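Probable porin (Pseudomonas aeruginosa, PDB 2Y0H) probably forms a channel through the bacterial outer membrane for passive passage of small solutes. Local coordinates at residues D56-L61 / V108-P113; K152-T155 / S161-M164. All coordinates share one frame; numbering follows the deposited sequence.

Interaction 1. Residues D56-L61 / V108-P113; sequences DATGLL and VGILMP. With C8E ((hydroxyethyloxy)tri(ethyloxy)octane), chain N.
The carbonyl oxygen of Ile110 accepts a hydrogen bond from the hydroxyl of Thr96, on a neighbouring strand, while its side chain is laid against Thr58 and Leu60 on the barrel wall. Its branch methyl CG2 comes at about a right angle to the Thr58 side chain and lies 3.9 Å from Thr58 OG1 and 4.0 Å from Thr58 CB. The other branch runs out nearly extended, CG1 anti to the backbone nitrogen (chi1 -158°), and places CD1 4.2 Å from Leu60 CD1; the leucine slides past it in the opposite direction. Thr58 sends its own methyl elsewhere: with OG1 beside the backbone nitrogen, CG2 is left to meet Met112 tip to tip, 3.9 Å from the methionine CE at the end of an extended chain. Thr129 and Asp131 of strand 129-137 also touch Ile110, and Pro127 lies against both Leu60 and Met112.

The opposite face of residues 56-61, in strand 51-64, carries detergent. C8E C3 sits 3.4 Å from Gly59 C, an approach possible because Gly59 has no CB, which would collide with C8E C4, and C8E C1 is 3.8 Å from Leu61 CB. The lipid-like contact marks this face as the outer one and puts Ile110 and Met112 inside the barrel. The chain leaves the wall at a corner formed by Gly109 and Ile110; the backbone angles of Gly109 (phi 140°, psi -136°) would press a CB against the carbonyl oxygen before it. The turn inwards recalls the third loop of porins, which narrows the channel. Between the two segments the contacts are van der Waals ones, mostly between methyl groups, with the Thr58 hydroxyl oxygen against Ile110 CG2, so the fit depends on shape, and directional bonding comes from neighbours such as Thr96.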
ATOM      1  N   ASP A  56       2.586 -17.225 -14.856  1.00 31.68           N
ATOM      2  CA  ASP A  56       2.169 -15.859 -15.167  1.00 31.28           C
ATOM      3  C   ASP A  56       3.375 -15.058 -15.624  1.00 31.62           C
ATOM      4  O   ASP A  56       4.523 -15.401 -15.311  1.00 32.37           O
ATOM      5  CB  ASP A  56       1.560 -15.146 -13.950  1.00 32.51           C
ATOM      6  CG  ASP A  56       0.325 -15.838 -13.417  1.00 33.24           C
ATOM      7  OD1 ASP A  56      -0.344 -16.543 -14.196  1.00 34.54           O
ATOM      8  OD2 ASP A  56       0.029 -15.674 -12.211  1.00 36.09           O
ATOM      9  N   ALA A  57       3.108 -13.987 -16.357  1.00 30.84           N
ATOM     10  CA  ALA A  57       4.139 -13.037 -16.752  1.00 29.70           C
ATOM     11  C   ALA A  57       3.602 -11.650 -16.487  1.00 33.55           C
ATOM     12  O   ALA A  57       2.431 -11.376 -16.746  1.00 35.77           O
ATOM     13  CB  ALA A  57       4.492 -13.198 -18.225  1.00 30.84           C
ATOM     14  N   THR A  58       4.441 -10.779 -15.943  1.00 32.76           N
ATOM     15  CA  THR A  58       4.040  -9.400 -15.707  1.00 30.38           C
ATOM     16  C   THR A  58       5.047  -8.478 -16.384  1.00 30.40           C
ATOM     17  O   THR A  58       6.215  -8.458 -16.010  1.00 30.26           O
ATOM     18  CB  THR A  58       3.952  -9.077 -14.204  1.00 33.25           C
ATOM     19  OG1 THR A  58       2.979  -9.925 -13.579  1.00 32.06           O
ATOM     20  CG2 THR A  58       3.560  -7.608 -13.989  1.00 27.69           C
ATOM     21  N   GLY A  59       4.603  -7.741 -17.399  1.00 28.31           N
ATOM     22  CA  GLY A  59       5.479  -6.818 -18.102  1.00 29.73           C
ATOM     23  C   GLY A  59       5.170  -5.381 -17.713  1.00 31.80           C
ATOM     24  O   GLY A  59       4.009  -4.985 -17.710  1.00 29.57           O
ATOM     25  N   LEU A  60       6.195  -4.604 -17.375  1.00 31.12           N
ATOM     26  CA  LEU A  60       5.994  -3.213 -16.962  1.00 30.78           C
ATOM     27  C   LEU A  60       6.745  -2.222 -17.842  1.00 31.90           C
ATOM     28  O   LEU A  60       7.928  -2.415 -18.146  1.00 31.93           O
ATOM     29  CB  LEU A  60       6.399  -2.996 -15.497  1.00 26.24           C
ATOM     30  CG  LEU A  60       5.732  -3.888 -14.443  1.00 33.89           C
ATOM     31  CD1 LEU A  60       6.509  -5.188 -14.270  1.00 33.64           C
ATOM     32  CD2 LEU A  60       5.618  -3.157 -13.112  1.00 32.89           C
ATOM     33  N   LEU A  61       6.058  -1.145 -18.219  1.00 29.81           N
ATOM     34  CA  LEU A  61       6.656  -0.078 -19.020  1.00 30.16           C
ATOM     35  C   LEU A  61       6.181   1.290 -18.559  1.00 27.50           C
ATOM     36  O   LEU A  61       4.982   1.558 -18.483  1.00 26.03           O
ATOM     37  CB  LEU A  61       6.342  -0.268 -20.511  1.00 30.07           C
ATOM     38  CG  LEU A  61       6.896   0.795 -21.471  1.00 34.64           C
ATOM     39  CD1 LEU A  61       8.402   0.699 -21.583  1.00 36.66           C
ATOM     40  CD2 LEU A  61       6.256   0.666 -22.843  1.00 36.99           C
ATOM     41  N   VAL A 108       6.300 -18.405  -7.277  1.00 26.81           N
ATOM     42  CA  VAL A 108       7.721 -18.100  -7.260  1.00 28.40           C
ATOM     43  C   VAL A 108       8.068 -17.207  -8.443  1.00 28.83           C
ATOM     44  O   VAL A 108       7.883 -17.601  -9.589  1.00 29.10           O
ATOM     45  CB  VAL A 108       8.596 -19.380  -7.299  1.00 27.95           C
ATOM     46  CG1 VAL A 108      10.073 -19.016  -7.085  1.00 29.10           C
ATOM     47  CG2 VAL A 108       8.141 -20.381  -6.248  1.00 27.48           C
ATOM     48  N   GLY A 109       8.562 -16.004  -8.159  1.00 26.61           N
ATOM     49  CA  GLY A 109       8.982 -15.089  -9.202  1.00 26.88           C
ATOM     50  C   GLY A 109       8.588 -13.668  -8.871  1.00 29.09           C
ATOM     51  O   GLY A 109       8.741 -13.216  -7.737  1.00 30.25           O
ATOM     52  N   ILE A 110       8.072 -12.949  -9.857  1.00 28.47           N
ATOM     53  CA  ILE A 110       7.640 -11.580  -9.611  1.00 27.22           C
ATOM     54  C   ILE A 110       6.352 -11.556  -8.773  1.00 27.65           C
ATOM     55  O   ILE A 110       5.429 -12.332  -8.999  1.00 26.28           O
ATOM     56  CB  ILE A 110       7.483 -10.786 -10.921  1.00 30.60           C
ATOM     57  CG1 ILE A 110       7.575  -9.284 -10.645  1.00 25.93           C
ATOM     58  CG2 ILE A 110       6.194 -11.186 -11.678  1.00 27.35           C
ATOM     59  CD1 ILE A 110       7.630  -8.444 -11.903  1.00 25.31           C
ATOM     60  N   LEU A 111       6.313 -10.673  -7.785  1.00 28.86           N
ATOM     61  CA  LEU A 111       5.193 -10.622  -6.861  1.00 29.49           C
ATOM     62  C   LEU A 111       4.808  -9.193  -6.554  1.00 30.35           C
ATOM     63  O   LEU A 111       5.646  -8.284  -6.601  1.00 28.14           O
ATOM     64  CB  LEU A 111       5.582 -11.290  -5.546  1.00 29.63           C
ATOM     65  CG  LEU A 111       6.020 -12.748  -5.604  1.00 29.37           C
ATOM     66  CD1 LEU A 111       6.548 -13.172  -4.231  1.00 30.28           C
ATOM     67  CD2 LEU A 111       4.821 -13.582  -6.005  1.00 27.39           C
ATOM     68  N   MET A 112       3.535  -9.009  -6.228  1.00 27.14           N
ATOM     69  CA  MET A 112       3.046  -7.756  -5.669  1.00 31.42           C
ATOM     70  C   MET A 112       2.346  -8.041  -4.356  1.00 28.32           C
ATOM     71  O   MET A 112       1.128  -8.107  -4.316  1.00 30.08           O
ATOM     72  CB  MET A 112       2.067  -7.086  -6.632  1.00 28.92           C
ATOM     73  CG  MET A 112       2.726  -6.577  -7.877  1.00 30.39           C
ATOM     74  SD  MET A 112       1.507  -5.915  -9.007  1.00 48.38           S
ATOM     75  CE  MET A 112       2.359  -6.100 -10.561  1.00 35.27           C
ATOM     76  N   PRO A 113       3.122  -8.235  -3.278  1.00 30.89           N
ATOM     77  CA  PRO A 113       2.543  -8.496  -1.955  1.00 29.99           C
ATOM     78  C   PRO A 113       1.717  -7.311  -1.464  1.00 28.79           C
ATOM     79  O   PRO A 113       2.109  -6.165  -1.667  1.00 28.41           O
ATOM     80  CB  PRO A 113       3.771  -8.638  -1.038  1.00 32.00           C
ATOM     81  CG  PRO A 113       4.954  -8.667  -1.924  1.00 33.22           C
ATOM     82  CD  PRO A 113       4.584  -8.069  -3.234  1.00 27.24           C
TER
HETATM   83  C1  C8E N1402       4.238  -2.714 -22.570  1.00 42.17           C
HETATM   84  C2  C8E N1402       3.957  -3.978 -21.768  1.00 43.79           C
HETATM   85  C3  C8E N1402       5.184  -4.398 -20.965  1.00 42.69           C
HETATM   86  C4  C8E N1402       6.187  -5.212 -21.781  1.00 43.16           C
HETATM   87  C5  C8E N1402       7.606  -4.687 -21.546  1.00 44.12           C
HETATM   88  C6  C8E N1402       8.586  -5.803 -21.196  1.00 40.63           C
HETATM   89  C7  C8E N1402       9.987  -5.233 -20.978  1.00 44.30           C
HETATM   90  C8  C8E N1402      11.050  -5.931 -21.823  1.00 43.92           C
HETATM   91  O9  C8E N1402      12.043  -5.003 -22.229  1.00 55.02           O
HETATM   92  C10 C8E N1402      13.258  -5.103 -21.510  1.00 51.52           C
HETATM   93  C11 C8E N1402      14.377  -4.432 -22.312  1.00 52.14           C

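Interaction 2. Residues K152-T155 / S161-M164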
ATOM      1  N   LYS A 152      14.274  -9.381  -3.758  1.00 36.21           N
ATOM      2  CA  LYS A 152      14.536  -8.044  -4.295  1.00 35.85           C
ATOM      3  C   LYS A 152      13.313  -7.181  -4.510  1.00 32.33           C
ATOM      4  O   LYS A 152      12.216  -7.673  -4.754  1.00 33.95           O
ATOM      5  CB  LYS A 152      15.368  -8.082  -5.582  1.00 38.40           C
ATOM      6  CG  LYS A 152      15.088  -9.233  -6.515  1.00 41.45           C
ATOM      7  CD  LYS A 152      15.750  -8.987  -7.871  1.00 52.11           C
ATOM      8  CE  LYS A 152      17.230  -8.644  -7.727  1.00 56.05           C
ATOM      9  NZ  LYS A 152      18.028  -9.787  -7.203  1.00 60.17           N
ATOM     10  N   SER A 153      13.551  -5.879  -4.432  1.00 31.31           N
ATOM     11  CA  SER A 153      12.542  -4.860  -4.618  1.00 35.27           C
ATOM     12  C   SER A 153      12.864  -4.100  -5.904  1.00 34.32           C
ATOM     13  O   SER A 153      14.018  -3.748  -6.131  1.00 36.38           O
ATOM     14  CB  SER A 153      12.562  -3.901  -3.420  1.00 29.43           C
ATOM     15  OG  SER A 153      11.698  -2.787  -3.622  1.00 40.03           O
ATOM     16  N   ARG A 154      11.848  -3.856  -6.734  1.00 34.42           N
ATOM     17  CA  ARG A 154      12.003  -3.099  -7.988  1.00 36.83           C
ATOM     18  C   ARG A 154      11.063  -1.911  -8.089  1.00 35.04           C
ATOM     19  O   ARG A 154       9.842  -2.083  -7.993  1.00 33.28           O
ATOM     20  CB  ARG A 154      11.713  -3.982  -9.199  1.00 32.07           C
ATOM     21  CG  ARG A 154      12.837  -4.906  -9.560  1.00 42.89           C
ATOM     22  CD  ARG A 154      12.678  -5.473 -10.961  1.00 43.28           C
ATOM     23  NE  ARG A 154      13.914  -6.152 -11.352  1.00 49.01           N
ATOM     24  CZ  ARG A 154      14.198  -7.397 -10.997  1.00 47.03           C
ATOM     25  NH1 ARG A 154      13.317  -8.080 -10.276  1.00 38.37           N
ATOM     26  NH2 ARG A 154      15.342  -7.964 -11.368  1.00 48.68           N
ATOM     27  N   THR A 155      11.622  -0.724  -8.313  1.00 35.92           N
ATOM     28  CA  THR A 155      10.819   0.452  -8.682  1.00 41.08           C
ATOM     29  C   THR A 155      11.439   1.205  -9.859  1.00 44.86           C
ATOM     30  O   THR A 155      12.613   1.001 -10.179  1.00 45.02           O
ATOM     31  CB  THR A 155      10.663   1.442  -7.513  1.00 38.21           C
ATOM     32  OG1 THR A 155      11.946   1.975  -7.178  1.00 50.28           O
ATOM     33  CG2 THR A 155      10.092   0.746  -6.305  1.00 38.69           C
ATOM     34  N   SER A 161      21.421  -2.856  -8.858  1.00 75.67           N
ATOM     35  CA  SER A 161      21.472  -1.972  -7.697  1.00 77.03           C
ATOM     36  C   SER A 161      20.321  -2.265  -6.738  1.00 74.62           C
ATOM     37  O   SER A 161      19.698  -1.346  -6.196  1.00 77.22           O
ATOM     38  CB  SER A 161      21.419  -0.506  -8.136  1.00 79.28           C
ATOM     39  OG  SER A 161      20.151  -0.184  -8.687  1.00 80.28           O
ATOM     40  N   ASP A 162      20.042  -3.546  -6.530  1.00 68.55           N
ATOM     41  CA  ASP A 162      18.918  -3.954  -5.697  1.00 62.33           C
ATOM     42  C   ASP A 162      19.351  -4.313  -4.267  1.00 58.07           C
ATOM     43  O   ASP A 162      20.336  -3.779  -3.744  1.00 57.27           O
ATOM     44  CB  ASP A 162      18.149  -5.115  -6.346  1.00 62.09           C
ATOM     45  CG  ASP A 162      17.408  -4.703  -7.619  1.00 66.03           C
ATOM     46  OD1 ASP A 162      17.591  -3.554  -8.083  1.00 69.51           O
ATOM     47  OD2 ASP A 162      16.633  -5.532  -8.154  1.00 62.66           O
ATOM     48  N   ASP A 163      18.612  -5.229  -3.656  1.00 45.83           N
ATOM     49  CA  ASP A 163      18.697  -5.513  -2.221  1.00 41.19           C
ATOM     50  C   ASP A 163      17.892  -4.511  -1.424  1.00 35.07           C
ATOM     51  O   ASP A 163      17.722  -3.359  -1.829  1.00 31.05           O
ATOM     52  CB  ASP A 163      20.134  -5.568  -1.710  1.00 43.22           C
ATOM     53  CG  ASP A 163      20.902  -6.719  -2.293  1.00 43.46           C
ATOM     54  OD1 ASP A 163      20.258  -7.616  -2.875  1.00 45.11           O
ATOM     55  OD2 ASP A 163      22.142  -6.716  -2.183  1.00 50.24           O
ATOM     56  N   MET A 164      17.416  -4.970  -0.274  1.00 34.81           N
ATOM     57  CA  MET A 164      16.427  -4.251   0.512  1.00 30.33           C
ATOM     58  C   MET A 164      16.996  -3.630   1.785  1.00 28.23           C
ATOM     59  O   MET A 164      17.965  -4.123   2.370  1.00 27.02           O
ATOM     60  CB  MET A 164      15.264  -5.188   0.836  1.00 28.25           C
ATOM     61  CG  MET A 164      14.490  -5.594  -0.398  1.00 28.64           C
ATOM     62  SD  MET A 164      13.495  -7.066  -0.146  1.00 29.35           S
ATOM     63  CE  MET A 164      14.770  -8.318   0.104  1.00 26.39           C
TER
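Bends at chi3 and chi4 (52° and 66°) curl the end of Lys152 so that its methylenes, more than its ammonium, face Asp162, whose CG stands anti to its own carbonyl carbon and brings the carboxylate up to residues 152-154. Asp162 OD2 is the atom that touches: it lies 3.2 Å from Lys152 CE and 3.6 Å from Lys152 CD, whereas Lys152 NZ stays 4.6 Å away, too far for a salt bridge. Arg154 comes to the same oxygen with the face of its guanidinium. OD2 is offset toward the rim of that group, 4.2 Å from Arg154 NH2, and because it lies well out of the guanidinium plane no N-H points at it; the carboxylate and guanidinium planes are 75° apart. The attraction from both cations is therefore electrostatic and undirected, though it would probably steady the negative charge of Asp162. Arg154 spends a directed bond elsewhere, in a salt bridge from NH1 to Asp131 on the adjoining strand.

Farther along, Met164 packs over Ser153, with its CG 4.0 Å from Ser153 CB. Its terminal bend carries CE to within 4.0 Å of the backbone N of Lys152. The hydroxyl of buried Ser153 is satisfied by the side-chain amide of Gln128, and the backbone of Met164 pairs with Ser175. Residues 158-160 are not modelled and Ser161 is poorly ordered, which suggests flexibility there. Such a loop, folding back against the end of strand 143-154, probably on the lumen side, belongs to the long connections between strands of an outer-membrane beta-barrel.

Overall arrangement
Interactions 1 and 2 lie on the same side of the barrel, their centres 14 Å apart and their nearest atoms about 6 Å apart without touching. They follow each other along the chain: interaction 1 joins strand 51-64 to the inward turn after strand 104-108, and interaction 2 joins the end of strand 143-154 to the loop that follows it. Strand 129-137 lies between them, since Thr129 and Asp131 touch both Ile110 and Arg154; His92 of strand 87-101 likewise meets both residues. The two contacts set different loops against neighbouring parts of the antiparallel barrel wall, where a largely apolar contact lies near a charged one, and both loops probably shape the channel interior.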